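Local structure of bifunctional purine biosynthetic protein ADE5,7 (Cryptococcus neoformans var. grubii serotype A, 7LVO) at residues I40-A45 against F54-S59. The protein catalyses the second and fifth steps of de novo purine biosynthesis, and this N-terminal half carries the phosphoribosylamine–glycine ligase (GAR synthetase) activity. Numbering follows the deposited sequence.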
loop_
_atom_site.group_PDB
_atom_site.type_symbol
_atom_site.label_atom_id
_atom_site.label_comp_id
_atom_site.label_asym_id
_atom_site.label_seq_id
_atom_site.Cartn_x
_atom_site.Cartn_y
_atom_site.Cartn_z
ATOM N N ILE A 40 17.445 -1.996 10.803
ATOM C CA ILE A 40 16.082 -1.629 10.441
ATOM C C ILE A 40 15.182 -2.843 10.611
ATOM O O ILE A 40 15.547 -3.960 10.233
ATOM C CB ILE A 40 16.006 -1.097 8.993
ATOM C CG1 ILE A 40 16.789 0.212 8.866
ATOM C CG2 ILE A 40 14.556 -0.897 8.577
ATOM C CD1 ILE A 40 16.976 0.680 7.434
ATOM N N LEU A 41 14.006 -2.622 11.179
ATOM C CA LEU A 41 13.031 -3.675 11.436
ATOM C C LEU A 41 11.823 -3.455 10.540
ATOM O O LEU A 41 11.135 -2.428 10.658
ATOM C CB LEU A 41 12.612 -3.677 12.904
ATOM C CG LEU A 41 11.482 -4.621 13.300
ATOM C CD1 LEU A 41 11.888 -6.076 13.108
ATOM C CD2 LEU A 41 11.071 -4.360 14.742
ATOM N N LEU A 42 11.574 -4.413 9.645
ATOM C CA LEU A 42 10.411 -4.385 8.769
ATOM C C LEU A 42 9.325 -5.272 9.358
ATOM O O LEU A 42 9.567 -6.457 9.621
ATOM C CB LEU A 42 10.775 -4.860 7.362
ATOM C CG LEU A 42 11.869 -4.098 6.635
ATOM C CD1 LEU A 42 11.998 -4.600 5.203
ATOM C CD2 LEU A 42 11.602 -2.599 6.641
ATOM N N LEU A 43 8.138 -4.703 9.564
ATOM C CA LEU A 43 6.973 -5.457 10.003
ATOM C C LEU A 43 6.145 -5.834 8.773
ATOM O O LEU A 43 5.739 -4.959 8.000
ATOM C CB LEU A 43 6.130 -4.654 10.982
ATOM C CG LEU A 43 6.842 -4.022 12.181
ATOM C CD1 LEU A 43 5.807 -3.382 13.104
ATOM C CD2 LEU A 43 7.685 -5.017 12.938
ATOM N N GLY A 44 5.900 -7.127 8.596
ATOM C CA GLY A 44 5.098 -7.592 7.478
ATOM C C GLY A 44 5.690 -8.809 6.798
ATOM O O GLY A 44 6.772 -9.270 7.172
ATOM N N ALA A 45 4.988 -9.337 5.787
ATOM C CA ALA A 45 5.450 -10.537 5.100
ATOM C C ALA A 45 4.995 -10.567 3.647
ATOM O O ALA A 45 4.876 -11.649 3.061
ATOM C CB ALA A 45 4.952 -11.797 5.816
ATOM N N PHE A 54 14.853 -5.268 -0.359
ATOM C CA PHE A 54 15.743 -5.302 -1.509
ATOM C C PHE A 54 16.524 -4.002 -1.636
ATOM O O PHE A 54 17.749 -4.016 -1.796
ATOM C CB PHE A 54 14.917 -5.586 -2.771
ATOM C CG PHE A 54 15.665 -5.380 -4.058
ATOM C CD1 PHE A 54 16.605 -6.307 -4.488
ATOM C CD2 PHE A 54 15.410 -4.270 -4.847
ATOM C CE1 PHE A 54 17.288 -6.123 -5.681
ATOM C CE2 PHE A 54 16.090 -4.080 -6.044
ATOM C CZ PHE A 54 17.029 -5.008 -6.458
ATOM N N LYS A 55 15.834 -2.867 -1.558
ATOM C CA LYS A 55 16.502 -1.576 -1.710
ATOM C C LYS A 55 17.306 -1.207 -0.468
ATOM O O LYS A 55 18.467 -0.792 -0.571
ATOM C CB LYS A 55 15.472 -0.491 -2.019
ATOM C CG LYS A 55 14.769 -0.651 -3.358
ATOM C CD LYS A 55 15.755 -0.610 -4.533
ATOM C CE LYS A 55 16.551 0.690 -4.568
ATOM N NZ LYS A 55 17.400 0.795 -5.791
ATOM N N LEU A 56 16.713 -1.372 0.719
ATOM C CA LEU A 56 17.418 -1.011 1.947
ATOM C C LEU A 56 18.742 -1.758 2.067
ATOM O O LEU A 56 19.745 -1.194 2.528
ATOM C CB LEU A 56 16.535 -1.285 3.161
ATOM C CG LEU A 56 15.254 -0.460 3.256
ATOM C CD1 LEU A 56 14.414 -0.931 4.433
ATOM C CD2 LEU A 56 15.550 1.027 3.366
ATOM N N ALA A 57 18.770 -3.023 1.642
ATOM C CA ALA A 57 19.985 -3.822 1.764
ATOM C C ALA A 57 21.118 -3.304 0.885
ATOM O O ALA A 57 22.277 -3.676 1.102
ATOM C CB ALA A 57 19.688 -5.280 1.415
ATOM N N GLN A 58 20.819 -2.457 -0.093
ATOM C CA GLN A 58 21.846 -1.867 -0.938
ATOM C C GLN A 58 22.469 -0.614 -0.333
ATOM O O GLN A 58 23.483 -0.133 -0.855
ATOM C CB GLN A 58 21.262 -1.520 -2.309
ATOM C CG GLN A 58 20.808 -2.728 -3.112
ATOM C CD GLN A 58 20.172 -2.338 -4.429
ATOM O OE1 GLN A 58 19.385 -1.391 -4.494
ATOM N NE2 GLN A 58 20.521 -3.049 -5.487
ATOM N N SER A 59 21.892 -0.079 0.740
ATOM C CA SER A 59 22.443 1.114 1.375
ATOM C C SER A 59 23.728 0.770 2.117
ATOM O O SER A 59 23.765 -0.167 2.915
ATOM C CB SER A 59 21.431 1.714 2.343
ATOM O OG SER A 59 22.060 2.581 3.287
#
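One methyl group of Leu56 carries the contact between strand 38-44 and helix 47-56. Its CD1 faces two strand residues, meeting CD2 of Leu42 at 3.9 Å and CG2 of Ile40 at 4.1 Å. Leu42 and Leu56 approach end-on, methyl to methyl, whereas Ile40 lies across Leu56 at roughly a right angle and offers its CG2 branch. Ile40 turns CG1 beside its backbone N (chi1 -65°), which leaves CG2 opposite that N and facing Leu56 CD1. Leu56 is extended, CD1 anti to its CA (chi2 175°), and this carries the methyl toward the strand.

Around this cluster, Ile65 of strand 62-67 touches both Ile40 and Leu56, Val110 of strand 108-111 packs on Ile40 and Leu42, and Leu354 and Leu358 of helix 354-362 cover Leu56. Beyond Leu56 the chain turns through a type I beta turn, with Ser59 N bonded to Leu56 O at 3.0 Å, and heads into strand 62-67. The packing thus lies within a right-handed beta-alpha-beta crossover of the parallel sheet in the N domain. All three side chains are buried and meet through aliphatic carbon alone, which implies that helix and strand are held here by dispersion and the hydrophobic effect.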